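Local structure of activator of Hsp90 ATPase homologue 1/2-like C-terminal domain-containing protein (Staphylococcus saprophyticus subsp. saprophyticus, 3Q6A) at residues D[5-11]-D[86-92]; D[54-58]-D[69-73]; D[75-80]-D[91-97]. The protein is of unknown function but belongs to the AHA1 family, whose Bet v 1-like fold wraps a curved antiparallel sheet around a long C-terminal helix. All coordinates share one frame; numbering follows the deposited sequence.

Contact 1 of 3, residues D[5-11]-D[86-92]; sequences TKMQVDV and AGTVVTT
Thr5, Met7 and Val9 pair with Thr92, Val90 and Thr88 through six backbone hydrogen bonds, so that 5-9 and 88-92 form a regular antiparallel ladder. Its bonds are short throughout, as in Val9 N to Thr88 O at 2.8 Å. Between these hydrogen-bonded pairs lie the non-hydrogen-bonded pairs Lys6 with Thr91 and Gln8 with Val89, where CA-H...O contacts such as Lys6 CA to Val90 O, 3.1 Å, add to the seam.

Among polar side chains, Thr88 OG1, set anti to the carbonyl carbon (chi1 -57°), donates to Val11 O at 2.8 Å and so prolongs the pairing past the strand, beyond the inverse gamma turn centred on Asp10. At the other end, one water joins Thr5 OG1 (2.8 Å) and Thr92 OG1 (2.9 Å); Thr5 OG1 also accepts from Lys109.

Apolar contact is lighter. Val9 CG2 meets Val90 CG2 at 4.1 Å, and on the reverse face the extended Lys6 chain runs alongside Thr91, its CG 3.5 Å from Thr91 OG1.

The face of Thr5, Met7, Thr88, Val90 and Thr92 lies against helices 13-21 and 102-125, Tyr114 of the second subunit touches Met7, and strand 75-84 flanks 87-94 across from 3-9.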
loop_
_atom_site.group_PDB
_atom_site.type_symbol
_atom_site.label_atom_id
_atom_site.label_comp_id
_atom_site.label_asym_id
_atom_site.label_seq_id
_atom_site.Cartn_x
_atom_site.Cartn_y
_atom_site.Cartn_z
ATOM N N THR D 5 3.673 -10.106 4.211
ATOM C CA THR D 5 3.132 -9.370 3.079
ATOM C C THR D 5 3.888 -9.730 1.803
ATOM O O THR D 5 5.107 -9.846 1.809
ATOM C CB THR D 5 3.232 -7.847 3.319
ATOM O OG1 THR D 5 2.671 -7.539 4.601
ATOM C CG2 THR D 5 2.463 -7.094 2.259
ATOM N N LYS D 6 3.160 -9.912 0.709
ATOM C CA LYS D 6 3.791 -10.259 -0.561
ATOM C C LYS D 6 3.434 -9.235 -1.616
ATOM O O LYS D 6 2.286 -8.792 -1.686
ATOM C CB LYS D 6 3.340 -11.651 -1.015
ATOM C CG LYS D 6 3.841 -12.786 -0.134
ATOM C CD LYS D 6 3.410 -14.150 -0.658
ATOM C CE LYS D 6 4.030 -15.260 0.178
ATOM N NZ LYS D 6 3.660 -16.621 -0.303
HETATM N N MSE D 7 4.418 -8.840 -2.421
HETATM C CA MSE D 7 4.196 -7.853 -3.476
HETATM C C MSE D 7 4.938 -8.237 -4.751
HETATM O O MSE D 7 6.135 -8.507 -4.726
HETATM C CB MSE D 7 4.680 -6.471 -3.039
HETATM C CG MSE D 7 4.446 -5.369 -4.084
HETATM SE SE MSE D 7 2.686 -4.925 -4.288
HETATM C CE MSE D 7 2.406 -3.967 -2.701
ATOM N N GLN D 8 4.215 -8.247 -5.859
ATOM C CA GLN D 8 4.807 -8.557 -7.153
ATOM C C GLN D 8 5.423 -7.289 -7.715
ATOM O O GLN D 8 4.812 -6.219 -7.664
ATOM C CB GLN D 8 3.732 -9.097 -8.110
ATOM C CG GLN D 8 4.154 -9.076 -9.573
ATOM C CD GLN D 8 5.244 -10.084 -9.909
ATOM O OE1 GLN D 8 6.066 -9.836 -10.790
ATOM N NE2 GLN D 8 5.239 -11.236 -9.228
ATOM N N VAL D 9 6.658 -7.396 -8.199
ATOM C CA VAL D 9 7.361 -6.276 -8.807
ATOM C C VAL D 9 7.903 -6.800 -10.141
ATOM O O VAL D 9 8.669 -7.765 -10.172
ATOM C CB VAL D 9 8.526 -5.779 -7.941
ATOM C CG1 VAL D 9 9.061 -4.508 -8.532
ATOM C CG2 VAL D 9 8.057 -5.546 -6.489
ATOM N N ASP D 10 7.513 -6.146 -11.233
ATOM C CA ASP D 10 7.882 -6.592 -12.581
ATOM C C ASP D 10 9.289 -6.290 -13.098
ATOM O O ASP D 10 9.461 -5.729 -14.190
ATOM C CB ASP D 10 6.848 -6.069 -13.588
ATOM C CG ASP D 10 5.431 -6.551 -13.291
ATOM O OD1 ASP D 10 5.240 -7.506 -12.503
ATOM O OD2 ASP D 10 4.482 -5.978 -13.872
ATOM N N VAL D 11 10.296 -6.656 -12.305
ATOM C CA VAL D 11 11.699 -6.479 -12.685
ATOM C C VAL D 11 12.442 -7.690 -12.144
ATOM O O VAL D 11 11.916 -8.400 -11.301
ATOM C CB VAL D 11 12.341 -5.202 -12.087
ATOM C CG1 VAL D 11 11.671 -3.962 -12.643
ATOM C CG2 VAL D 11 12.258 -5.235 -10.581
ATOM N N ALA D 86 6.507 -12.593 -14.281
ATOM C CA ALA D 86 6.707 -11.212 -14.681
ATOM C C ALA D 86 7.867 -10.520 -13.985
ATOM O O ALA D 86 8.221 -9.378 -14.308
ATOM C CB ALA D 86 5.397 -10.421 -14.484
ATOM N N GLY D 87 8.481 -11.215 -13.033
ATOM C CA GLY D 87 9.606 -10.617 -12.354
ATOM C C GLY D 87 9.988 -11.185 -11.005
ATOM O O GLY D 87 10.650 -12.219 -10.904
ATOM N N THR D 88 9.545 -10.504 -9.957
ATOM C CA THR D 88 9.891 -10.884 -8.596
ATOM C C THR D 88 8.724 -10.780 -7.621
ATOM O O THR D 88 7.862 -9.923 -7.766
ATOM C CB THR D 88 10.991 -9.921 -8.053
ATOM O OG1 THR D 88 12.138 -9.941 -8.919
ATOM C CG2 THR D 88 11.399 -10.310 -6.607
ATOM N N VAL D 89 8.692 -11.662 -6.635
ATOM C CA VAL D 89 7.695 -11.557 -5.574
ATOM C C VAL D 89 8.507 -11.287 -4.319
ATOM O O VAL D 89 9.371 -12.083 -3.962
ATOM C CB VAL D 89 6.901 -12.846 -5.365
ATOM C CG1 VAL D 89 6.081 -12.754 -4.080
ATOM C CG2 VAL D 89 5.968 -13.069 -6.571
ATOM N N VAL D 90 8.240 -10.159 -3.668
ATOM C CA VAL D 90 8.945 -9.815 -2.439
ATOM C C VAL D 90 8.044 -10.231 -1.283
ATOM O O VAL D 90 6.839 -9.967 -1.291
ATOM C CB VAL D 90 9.209 -8.296 -2.333
ATOM C CG1 VAL D 90 10.015 -7.995 -1.050
ATOM C CG2 VAL D 90 9.938 -7.801 -3.562
ATOM N N THR D 91 8.612 -10.895 -0.289
ATOM C CA THR D 91 7.827 -11.316 0.843
ATOM C C THR D 91 8.440 -10.745 2.100
ATOM O O THR D 91 9.559 -11.108 2.453
ATOM C CB THR D 91 7.796 -12.844 0.971
ATOM O OG1 THR D 91 7.306 -13.412 -0.248
ATOM C CG2 THR D 91 6.881 -13.263 2.110
ATOM N N THR D 92 7.724 -9.837 2.759
ATOM C CA THR D 92 8.229 -9.269 4.007
ATOM C C THR D 92 7.558 -10.025 5.151
ATOM O O THR D 92 6.371 -10.343 5.096
ATOM C CB THR D 92 7.923 -7.744 4.141
ATOM O OG1 THR D 92 6.520 -7.515 3.968
ATOM C CG2 THR D 92 8.703 -6.936 3.115
HETATM O O HOH W 1 4.914 -7.780 6.332
#

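Contact 2 of 3, residues D[54-58]-D[69-73]; sequences ELNIN and AFTWG
Ile57 fits between two aromatic side chains, Phe70 and Trp72, and divides its branches between them. CG2, anti to the backbone N, meets Phe70 CD1 at 3.6 Å, while CD1 at the end of the other branch reaches Trp72 CE3 at 3.7 Å. The Ile57 and Trp72 side chains cross at about a right angle. Leu55 takes the outer part of the same indole: its CB lies 3.6 Å from Trp72 CH2, and its CD1 makes an off-centre CH-pi contact with the six-membered ring, 4.1 Å from the centroid and 30° from the normal. Trp72 can meet both residues because its CG is anti to the backbone N (chi1 -176°), which carries the indole across toward the opposing strand.

This apolar patch is the tight part of the contact. The backbones stand apart throughout: the axes of the two short strands come no nearer than 6.8 Å, their N-to-C directions differ by 139°, and no hydrogen bond joins the segments. Asn58 O sits 3.6 Å from Phe70 CB, and Asn56 O lies at the indole edge, in its plane, 3.9 Å from Trp72 CZ3. Asn56 is exposed; its CB is directed away from 69-73, and ND2 makes a weak hydrogen bond to Leu55 O in its own strand. Thr71 OG1 is hydrogen-bonded to Glu60 OE2, on the facing strand just beyond the segment.

The segments thus belong to the splayed, open part of the hairpin 53-63/67-72. Strand 43-48 pairs with 53-63 on one flank, strand 75-84 with 67-72 on the other, and Leu135 packs on both Phe70 and Trp72.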
loop_
_atom_site.group_PDB
_atom_site.type_symbol
_atom_site.label_atom_id
_atom_site.label_comp_id
_atom_site.label_asym_id
_atom_site.label_seq_id
_atom_site.Cartn_x
_atom_site.Cartn_y
_atom_site.Cartn_z
ATOM N N GLU D 54 17.000 8.983 12.998
ATOM C CA GLU D 54 18.031 8.027 12.611
ATOM C C GLU D 54 17.963 6.784 13.481
ATOM O O GLU D 54 17.724 6.871 14.685
ATOM C CB GLU D 54 19.416 8.665 12.732
ATOM N N LEU D 55 18.172 5.624 12.870
ATOM C CA LEU D 55 18.154 4.375 13.611
ATOM C C LEU D 55 19.241 3.441 13.091
ATOM O O LEU D 55 19.570 3.456 11.909
ATOM C CB LEU D 55 16.771 3.731 13.525
ATOM C CG LEU D 55 16.217 3.352 12.161
ATOM C CD1 LEU D 55 16.478 1.887 11.907
ATOM C CD2 LEU D 55 14.728 3.621 12.136
ATOM N N ASN D 56 19.817 2.652 13.991
ATOM C CA ASN D 56 20.889 1.733 13.633
ATOM C C ASN D 56 20.440 0.291 13.691
ATOM O O ASN D 56 19.903 -0.170 14.695
ATOM C CB ASN D 56 22.085 1.943 14.556
ATOM C CG ASN D 56 22.829 3.224 14.255
ATOM O OD1 ASN D 56 23.689 3.650 15.023
ATOM N ND2 ASN D 56 22.511 3.842 13.127
ATOM N N ILE D 57 20.681 -0.426 12.599
ATOM C CA ILE D 57 20.277 -1.813 12.503
ATOM C C ILE D 57 21.429 -2.666 12.015
ATOM O O ILE D 57 22.143 -2.274 11.094
ATOM C CB ILE D 57 19.100 -1.965 11.511
ATOM C CG1 ILE D 57 17.930 -1.084 11.965
ATOM C CG2 ILE D 57 18.665 -3.404 11.425
ATOM C CD1 ILE D 57 16.649 -1.308 11.181
ATOM N N ASN D 58 21.603 -3.825 12.638
ATOM C CA ASN D 58 22.650 -4.756 12.246
ATOM C C ASN D 58 22.044 -5.863 11.391
ATOM O O ASN D 58 21.106 -6.545 11.800
ATOM C CB ASN D 58 23.324 -5.382 13.469
ATOM C CG ASN D 58 24.355 -6.440 13.087
ATOM O OD1 ASN D 58 25.307 -6.159 12.359
ATOM N ND2 ASN D 58 24.165 -7.659 13.574
ATOM N N ALA D 69 17.971 -10.423 6.463
ATOM C CA ALA D 69 17.348 -10.649 7.756
ATOM C C ALA D 69 17.934 -9.728 8.807
ATOM O O ALA D 69 19.115 -9.366 8.755
ATOM C CB ALA D 69 17.512 -12.098 8.174
ATOM N N PHE D 70 17.088 -9.341 9.754
ATOM C CA PHE D 70 17.493 -8.454 10.832
ATOM C C PHE D 70 16.355 -8.351 11.836
ATOM O O PHE D 70 15.332 -9.017 11.695
ATOM C CB PHE D 70 17.862 -7.077 10.270
ATOM C CG PHE D 70 16.710 -6.344 9.627
ATOM C CD1 PHE D 70 15.912 -5.472 10.369
ATOM C CD2 PHE D 70 16.418 -6.537 8.279
ATOM C CE1 PHE D 70 14.838 -4.802 9.771
ATOM C CE2 PHE D 70 15.352 -5.880 7.673
ATOM C CZ PHE D 70 14.560 -5.007 8.424
ATOM N N THR D 71 16.541 -7.529 12.864
ATOM C CA THR D 71 15.520 -7.365 13.889
ATOM C C THR D 71 15.271 -5.891 14.200
ATOM O O THR D 71 16.138 -5.032 14.010
ATOM C CB THR D 71 15.932 -8.071 15.229
ATOM O OG1 THR D 71 16.307 -9.431 14.970
ATOM C CG2 THR D 71 14.761 -8.094 16.216
ATOM N N TRP D 72 14.061 -5.604 14.652
ATOM C CA TRP D 72 13.717 -4.253 15.055
ATOM C C TRP D 72 12.646 -4.337 16.132
ATOM O O TRP D 72 11.661 -5.077 15.991
ATOM C CB TRP D 72 13.211 -3.415 13.885
ATOM C CG TRP D 72 12.962 -2.028 14.335
ATOM C CD1 TRP D 72 11.750 -1.462 14.641
ATOM C CD2 TRP D 72 13.958 -1.062 14.684
ATOM N NE1 TRP D 72 11.940 -0.208 15.167
ATOM C CE2 TRP D 72 13.285 0.063 15.203
ATOM C CE3 TRP D 72 15.359 -1.044 14.614
ATOM C CZ2 TRP D 72 13.965 1.196 15.646
ATOM C CZ3 TRP D 72 16.033 0.081 15.056
ATOM C CH2 TRP D 72 15.335 1.189 15.568
ATOM N N GLY D 73 12.848 -3.603 17.225
ATOM C CA GLY D 73 11.874 -3.624 18.304
ATOM C C GLY D 73 11.675 -5.021 18.836
ATOM O O GLY D 73 10.605 -5.363 19.349
#

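Contact 3 of 3, residues D[75-80]-D[91-97]; sequences HPITIQ and TTTEKDF
His75 and Phe97 close one end of this hairpin as an offset stack, with ring centroids 4.2 Å apart and planes inclined by only 11°. Phe97 CZ lies over the centre of the imidazole, whereas His75 CE1 is displaced toward the rim of the phenyl ring. The imidazole is also tied at its edge, where ND1 donates to Lys95 O at 3.0 Å; the acceptor lies somewhat out of the ring plane and the N-H...O angle is 140°, so the bond is bent.

Backbone bonds carry the strands themselves. Thr78 with Thr93 and Gln80 with Thr91 are hydrogen-bonded pairs, and Lys95 N to Pro76 O, 2.9 Å, extends the ladder beyond 91-94. In the non-hydrogen-bonded pair Ile77 and Glu94, the side chains run side by side, with Ile77 CG1 4.0 Å from Glu94 CG; the carboxylate goes on to accept from Trp112 through OE1.

Water mediates the third group, on the face of Thr78, Gln80, Thr91 and Thr93. A single molecule is gripped by four protein atoms: it accepts from Gln80 NE2 at 2.7 Å, donates to Thr91 O at 2.8 Å, and bonds Thr78 OG1 and Thr93 OG1. Thr78 OG1 occupies the position between N and the carbonyl carbon (chi1 58°), which brings it alongside Thr93 CB.

The donor role of ND1 toward Lys95 O is consistent with a proton on that nitrogen. One face stacked and one nitrogen bonded together probably limit the rotation of the imidazole, while the polar threonine face is satisfied in part through a bound water.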
loop_
_atom_site.group_PDB
_atom_site.type_symbol
_atom_site.label_atom_id
_atom_site.label_comp_id
_atom_site.label_asym_id
_atom_site.label_seq_id
_atom_site.Cartn_x
_atom_site.Cartn_y
_atom_site.Cartn_z
ATOM N N HIS D 75 11.465 -7.612 17.120
ATOM C CA HIS D 75 10.675 -8.402 16.171
ATOM C C HIS D 75 11.564 -8.853 15.008
ATOM O O HIS D 75 12.085 -8.022 14.268
ATOM C CB HIS D 75 9.517 -7.572 15.599
ATOM C CG HIS D 75 8.460 -7.238 16.603
ATOM N ND1 HIS D 75 7.683 -8.199 17.212
ATOM C CD2 HIS D 75 8.084 -6.054 17.140
ATOM C CE1 HIS D 75 6.875 -7.624 18.084
ATOM N NE2 HIS D 75 7.099 -6.322 18.061
ATOM N N PRO D 76 11.759 -10.174 14.848
ATOM C CA PRO D 76 12.593 -10.682 13.749
ATOM C C PRO D 76 11.966 -10.256 12.420
ATOM O O PRO D 76 10.744 -10.287 12.269
ATOM C CB PRO D 76 12.529 -12.200 13.938
ATOM C CG PRO D 76 12.362 -12.345 15.424
ATOM C CD PRO D 76 11.356 -11.264 15.753
ATOM N N ILE D 77 12.797 -9.861 11.465
ATOM C CA ILE D 77 12.304 -9.434 10.158
ATOM C C ILE D 77 13.136 -10.066 9.036
ATOM O O ILE D 77 14.359 -10.181 9.143
ATOM C CB ILE D 77 12.379 -7.911 10.013
ATOM C CG1 ILE D 77 11.343 -7.249 10.937
ATOM C CG2 ILE D 77 12.152 -7.506 8.561
ATOM C CD1 ILE D 77 11.454 -5.732 10.960
ATOM N N THR D 78 12.451 -10.481 7.974
ATOM C CA THR D 78 13.114 -11.061 6.813
ATOM C C THR D 78 12.431 -10.505 5.576
ATOM O O THR D 78 11.204 -10.344 5.554
ATOM C CB THR D 78 12.983 -12.598 6.760
ATOM O OG1 THR D 78 11.599 -12.953 6.748
ATOM C CG2 THR D 78 13.664 -13.245 7.950
ATOM N N ILE D 79 13.243 -10.168 4.577
ATOM C CA ILE D 79 12.754 -9.665 3.307
ATOM C C ILE D 79 13.284 -10.673 2.303
ATOM O O ILE D 79 14.492 -10.784 2.119
ATOM C CB ILE D 79 13.303 -8.282 3.013
ATOM C CG1 ILE D 79 12.897 -7.320 4.150
ATOM C CG2 ILE D 79 12.736 -7.782 1.691
ATOM C CD1 ILE D 79 13.423 -5.909 3.992
ATOM N N GLN D 80 12.378 -11.435 1.694
ATOM C CA GLN D 80 12.770 -12.483 0.744
ATOM C C GLN D 80 12.421 -12.090 -0.674
ATOM O O GLN D 80 11.482 -11.333 -0.893
ATOM C CB GLN D 80 12.058 -13.785 1.082
ATOM C CG GLN D 80 12.225 -14.231 2.520
ATOM C CD GLN D 80 11.482 -15.514 2.805
ATOM O OE1 GLN D 80 11.825 -16.571 2.273
ATOM N NE2 GLN D 80 10.458 -15.435 3.638
ATOM N N THR D 91 8.612 -10.895 -0.289
ATOM C CA THR D 91 7.827 -11.316 0.843
ATOM C C THR D 91 8.440 -10.745 2.100
ATOM O O THR D 91 9.559 -11.108 2.453
ATOM C CB THR D 91 7.796 -12.844 0.971
ATOM O OG1 THR D 91 7.306 -13.412 -0.248
ATOM C CG2 THR D 91 6.881 -13.263 2.110
ATOM N N THR D 92 7.724 -9.837 2.759
ATOM C CA THR D 92 8.229 -9.269 4.007
ATOM C C THR D 92 7.558 -10.025 5.151
ATOM O O THR D 92 6.371 -10.343 5.096
ATOM C CB THR D 92 7.923 -7.744 4.141
ATOM O OG1 THR D 92 6.520 -7.515 3.968
ATOM C CG2 THR D 92 8.703 -6.936 3.115
ATOM N N THR D 93 8.338 -10.337 6.181
ATOM C CA THR D 93 7.815 -11.036 7.340
ATOM C C THR D 93 8.332 -10.372 8.612
ATOM O O THR D 93 9.544 -10.234 8.806
ATOM C CB THR D 93 8.242 -12.517 7.362
ATOM O OG1 THR D 93 7.688 -13.200 6.231
ATOM C CG2 THR D 93 7.742 -13.183 8.629
ATOM N N GLU D 94 7.409 -9.923 9.454
ATOM C CA GLU D 94 7.784 -9.306 10.733
ATOM C C GLU D 94 7.111 -10.207 11.757
ATOM O O GLU D 94 5.888 -10.246 11.873
ATOM C CB GLU D 94 7.283 -7.860 10.829
ATOM C CG GLU D 94 7.541 -7.252 12.206
ATOM C CD GLU D 94 7.256 -5.761 12.280
ATOM O OE1 GLU D 94 6.396 -5.260 11.529
ATOM O OE2 GLU D 94 7.892 -5.091 13.118
ATOM N N LYS D 95 7.937 -10.940 12.492
ATOM C CA LYS D 95 7.460 -11.935 13.429
ATOM C C LYS D 95 7.203 -11.542 14.864
ATOM O O LYS D 95 7.708 -10.532 15.356
ATOM C CB LYS D 95 8.441 -13.110 13.441
ATOM C CG LYS D 95 8.813 -13.600 12.060
ATOM C CD LYS D 95 9.882 -14.675 12.129
ATOM C CE LYS D 95 10.170 -15.231 10.745
ATOM N NZ LYS D 95 11.147 -16.350 10.820
ATOM N N ASP D 96 6.423 -12.409 15.505
ATOM C CA ASP D 96 6.051 -12.337 16.909
ATOM C C ASP D 96 5.158 -11.181 17.345
ATOM O O ASP D 96 5.635 -10.140 17.799
ATOM C CB ASP D 96 7.322 -12.393 17.764
ATOM C CG ASP D 96 8.252 -13.538 17.352
ATOM O OD1 ASP D 96 7.764 -14.674 17.168
ATOM O OD2 ASP D 96 9.472 -13.301 17.215
ATOM N N PHE D 97 3.851 -11.398 17.215
ATOM C CA PHE D 97 2.839 -10.417 17.600
ATOM C C PHE D 97 1.683 -11.132 18.288
ATOM O O PHE D 97 1.514 -12.340 18.127
ATOM C CB PHE D 97 2.308 -9.685 16.367
ATOM C CG PHE D 97 3.270 -8.690 15.791
ATOM C CD1 PHE D 97 3.336 -7.401 16.295
ATOM C CD2 PHE D 97 4.104 -9.040 14.738
ATOM C CE1 PHE D 97 4.214 -6.470 15.760
ATOM C CE2 PHE D 97 4.987 -8.117 14.195
ATOM C CZ PHE D 97 5.044 -6.827 14.708
HETATM O O HOH W 2 9.808 -12.986 4.461
#

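How the contacts relate
All three contacts lie on one antiparallel sheet. Contacts 1 and 3 share Thr91 and Thr92 and use strand 87-94 from its two edges, toward 3-9 and toward 75-84; their centres are 15 Å apart, and Val90 CG1 packs 3.9 Å from Ile79 CG2 where they meet. Contact 2 precedes contact 3 in the chain, and Phe70 O lies 2.7 Å from Ile77 N, a probable hydrogen bond between successive strands, with centres 12 Å apart. Contacts 1 and 2 do not touch: their centres are 22 Å apart, on opposite sides of the chain's centre, and their nearest atoms about 8 Å. Contact 3 therefore bridges the other two across the sheet.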